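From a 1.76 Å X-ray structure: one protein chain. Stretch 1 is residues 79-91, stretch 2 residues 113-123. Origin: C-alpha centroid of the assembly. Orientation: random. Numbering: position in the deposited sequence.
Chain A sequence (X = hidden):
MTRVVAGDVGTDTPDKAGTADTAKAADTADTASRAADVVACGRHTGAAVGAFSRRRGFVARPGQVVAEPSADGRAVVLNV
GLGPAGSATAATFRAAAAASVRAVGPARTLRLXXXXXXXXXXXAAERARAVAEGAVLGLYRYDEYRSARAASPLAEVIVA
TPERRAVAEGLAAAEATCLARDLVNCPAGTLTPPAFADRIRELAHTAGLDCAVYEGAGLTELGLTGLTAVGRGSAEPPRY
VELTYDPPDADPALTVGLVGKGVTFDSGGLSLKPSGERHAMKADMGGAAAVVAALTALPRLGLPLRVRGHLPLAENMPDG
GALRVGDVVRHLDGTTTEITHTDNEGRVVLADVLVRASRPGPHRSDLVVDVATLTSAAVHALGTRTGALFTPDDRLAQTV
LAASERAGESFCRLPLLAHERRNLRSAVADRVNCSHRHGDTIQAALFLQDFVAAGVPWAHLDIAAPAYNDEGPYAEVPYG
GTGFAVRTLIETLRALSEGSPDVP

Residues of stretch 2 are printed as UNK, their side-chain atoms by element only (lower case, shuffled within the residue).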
# COMPACT_ATOMS: atom_id res chain seq x y z
N ASN A 79 49.56 -14.74 -2.49
CA ASN A 79 49.86 -13.33 -2.73
C ASN A 79 48.59 -12.51 -2.53
O ASN A 79 47.55 -12.79 -3.15
CB ASN A 79 50.46 -13.13 -4.11
CG ASN A 79 51.92 -13.59 -4.17
OD1 ASN A 79 52.74 -13.22 -3.32
ND2 ASN A 79 52.24 -14.40 -5.16
N VAL A 80 48.69 -11.50 -1.66
CA VAL A 80 47.52 -10.75 -1.20
C VAL A 80 47.75 -9.27 -1.47
O VAL A 80 48.74 -8.69 -1.00
CB VAL A 80 47.26 -10.98 0.30
CG1 VAL A 80 45.98 -10.28 0.73
CG2 VAL A 80 47.22 -12.47 0.59
N GLY A 81 46.84 -8.66 -2.22
CA GLY A 81 46.99 -7.26 -2.60
C GLY A 81 46.80 -6.28 -1.46
O GLY A 81 45.89 -6.42 -0.65
N LEU A 82 47.67 -5.28 -1.40
CA LEU A 82 47.55 -4.16 -0.46
C LEU A 82 47.43 -2.80 -1.16
O LEU A 82 47.45 -1.75 -0.51
CB LEU A 82 48.77 -4.15 0.48
CG LEU A 82 48.93 -5.37 1.40
CD1 LEU A 82 50.32 -5.37 2.01
CD2 LEU A 82 47.88 -5.40 2.49
N GLY A 83 47.28 -2.82 -2.49
CA GLY A 83 47.15 -1.58 -3.26
C GLY A 83 48.40 -0.72 -3.22
O GLY A 83 49.46 -1.17 -2.76
N PRO A 84 48.30 0.52 -3.72
CA PRO A 84 49.45 1.43 -3.69
C PRO A 84 49.94 1.71 -2.27
O PRO A 84 49.13 1.95 -1.37
CB PRO A 84 48.91 2.71 -4.34
CG PRO A 84 47.79 2.24 -5.21
CD PRO A 84 47.16 1.12 -4.42
N ALA A 85 51.25 1.67 -2.08
CA ALA A 85 51.84 1.91 -0.76
C ALA A 85 51.38 3.26 -0.19
O ALA A 85 51.06 3.35 1.00
CB ALA A 85 53.36 1.84 -0.84
N GLY A 86 51.32 4.28 -1.04
CA GLY A 86 50.94 5.62 -0.63
C GLY A 86 49.52 5.82 -0.15
O GLY A 86 49.27 6.71 0.67
N SER A 87 48.58 5.00 -0.63
CA SER A 87 47.17 5.13 -0.26
C SER A 87 46.69 4.15 0.83
O SER A 87 45.57 4.29 1.32
CB SER A 87 46.28 4.99 -1.50
OG SER A 87 46.41 3.71 -2.08
N ALA A 88 47.53 3.18 1.19
CA ALA A 88 47.12 2.13 2.13
C ALA A 88 46.87 2.69 3.53
O ALA A 88 47.57 3.59 3.98
CB ALA A 88 48.16 1.02 2.19
N THR A 89 45.84 2.16 4.19
CA THR A 89 45.48 2.52 5.56
C THR A 89 45.43 1.26 6.40
O THR A 89 45.57 0.16 5.88
CB THR A 89 44.08 3.15 5.60
OG1 THR A 89 43.11 2.17 5.16
CG2 THR A 89 44.02 4.39 4.70
N ALA A 90 45.20 1.42 7.70
CA ALA A 90 44.96 0.27 8.58
C ALA A 90 43.79 -0.60 8.08
O ALA A 90 43.84 -1.83 8.18
CB ALA A 90 44.73 0.73 10.02
N ALA A 91 42.75 0.03 7.52
CA ALA A 91 41.61 -0.70 6.97
C ALA A 91 42.00 -1.61 5.79
O ALA A 91 41.43 -2.68 5.61
CB ALA A 91 40.50 0.27 6.56
N UNK A 113 51.96 -13.04 6.88
CA UNK A 113 53.11 -12.14 6.87
C UNK A 113 52.75 -10.71 6.46
O UNK A 113 53.64 -9.89 6.27
c UNK A 113 54.21 -12.69 5.94
o UNK A 113 55.75 -14.51 5.78
c UNK A 113 54.86 -13.97 6.47
o UNK A 113 54.51 -14.45 7.57
N UNK A 114 51.45 -10.40 6.37
CA UNK A 114 51.00 -9.12 5.82
C UNK A 114 51.54 -7.90 6.55
O UNK A 114 51.85 -6.89 5.92
c UNK A 114 49.45 -9.05 5.82
c UNK A 114 47.17 -9.87 5.30
c UNK A 114 48.66 -10.14 5.10
c UNK A 114 48.97 -10.25 3.62
N UNK A 115 51.64 -7.98 7.88
CA UNK A 115 52.09 -6.83 8.68
C UNK A 115 53.58 -6.51 8.49
O UNK A 115 54.04 -5.45 8.93
c UNK A 115 51.76 -7.03 10.15
N UNK A 116 54.33 -7.43 7.88
CA UNK A 116 55.74 -7.20 7.53
C UNK A 116 55.91 -6.32 6.30
O UNK A 116 56.98 -5.73 6.12
c UNK A 116 56.50 -9.47 8.51
c UNK A 116 56.47 -8.53 7.30
c UNK A 116 57.14 -10.81 8.17
c UNK A 116 57.22 -8.83 9.68
N UNK A 117 54.88 -6.21 5.47
CA UNK A 117 54.92 -5.30 4.32
C UNK A 117 55.03 -3.85 4.81
O UNK A 117 54.14 -3.32 5.49
c UNK A 117 53.69 -5.48 3.44
N UNK A 118 56.17 -3.22 4.51
CA UNK A 118 56.40 -1.82 4.87
C UNK A 118 56.42 -1.00 3.59
O UNK A 118 56.27 -1.54 2.49
o UNK A 118 58.92 -2.49 3.83
o UNK A 118 59.99 -2.28 5.71
c UNK A 118 58.95 -2.18 5.03
c UNK A 118 57.69 -1.66 5.72
N UNK A 119 56.59 0.30 3.70
CA UNK A 119 56.54 1.14 2.51
C UNK A 119 55.30 2.00 2.48
O UNK A 119 55.32 3.06 1.89
N UNK A 120 54.20 1.54 3.11
CA UNK A 120 53.06 2.43 3.35
C UNK A 120 53.36 3.34 4.53
O UNK A 120 54.34 3.14 5.25
c UNK A 120 51.76 1.65 3.60
o UNK A 120 51.73 1.09 4.90
N UNK A 121 52.50 4.33 4.72
CA UNK A 121 52.55 5.19 5.90
C UNK A 121 51.96 4.60 7.18
O UNK A 121 51.97 5.27 8.21
N UNK A 122 51.47 3.36 7.13
CA UNK A 122 50.87 2.71 8.30
C UNK A 122 52.01 2.15 9.16
O UNK A 122 52.73 1.26 8.70
c UNK A 122 49.91 1.57 7.92
c UNK A 122 48.84 2.06 6.94
c UNK A 122 49.24 1.00 9.17
N UNK A 123 52.18 2.65 10.40
CA UNK A 123 53.26 2.16 11.26
C UNK A 123 53.13 0.69 11.61
O UNK A 123 52.01 0.15 11.61
c UNK A 123 51.41 3.73 11.06
c UNK A 123 53.15 3.02 12.52
c UNK A 123 52.34 4.20 12.14
O HOH W 1 49.96 4.72 3.17

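Position 113 has two side-chain carbons, the second carrying two oxygens. That is a carboxylate on a short stem. It makes no contact with stretch 1, and its oxygens are hydrogen-bonded just outside the stretch. Four atoms in this pattern give aspartate, D113.

Position 114 has four side-chain carbons, forked at the second. One tip of the fork lies against V80. The fork one carbon beyond CB marks leucine, L114. Its CD2 is 3.8 Å from V80 CB. It points toward stretch 1 and is buried, as is V80.

Position 115 has a single side-chain carbon. It points away from stretch 1 and touches nothing there. One carbon alone means alanine, A115.

Position 116 again has four carbons forked at the second. It is out of reach of stretch 1 and touches a crystal neighbour. The pattern gives leucine, L116. L116 N donates to D113 O at 3.0 Å, a hydrogen bond that reaches back from the 3-10 segment to the residue before it.

Position 117 has one side-chain carbon, pointing toward stretch 1. It meets the end of L82. The residue is alanine, A117, with its CB 3.7 Å from L82 CD1. A117 N donates a hydrogen bond to L114 O at 3.1 Å. The side chains of both residues face stretch 1.

Position 118 has two carbons, the second with two oxygens. It points away and makes no contact. It is aspartate, D118.

Position 119 has no side-chain atoms, so it is glycine, G119. Its phi is 110°, and a CB would be jammed against the preceding carbonyl O. The backbone itself makes the contact: G119 O is 3.6 Å from A85 CB.

Position 120 has one carbon followed by one oxygen, unbranched. The CB of position 120 is 3.2 Å from A85 O. The residue is serine, S120. Its CA also approaches A85 O at 3.2 Å, a CA-H...O contact. Its OG turns back to its own loop and accepts a hydrogen bond from the backbone N of position 122, at 3.2 Å.

Position 121 has no side-chain atoms and is glycine, G121. Here there would be room for a CB. Its N donates to water 1 at 3.0 Å.

Position 122 has three carbons, with two branches on the first. One branch packs on the backbone at A88, T89 and A90. Branching at CB identifies valine, V122. Its CG2 is 3.5 Å from T89 C and 3.6 Å from A88 O.

Position 123 has three carbons closing a ring onto the backbone N. It is proline, P123. It makes no contact with stretch 1 and stands at the N-cap position before a helix.

The contact buries 405 Å², both sides summed. No direct hydrogen bond crosses it. L114 and A117 pack on V80 and L82, S120 CA and CB come up to the A85 carbonyl, and V122 packs on the backbone from A88 to A90. Water 1 links the stretches: its O lies 2.8 Å from A85 O and from A88 O, placed to donate to either, though other acceptors compete for its protons, and it accepts from G121 N.

Stretch 2 (113-123) DLALADGSGVP
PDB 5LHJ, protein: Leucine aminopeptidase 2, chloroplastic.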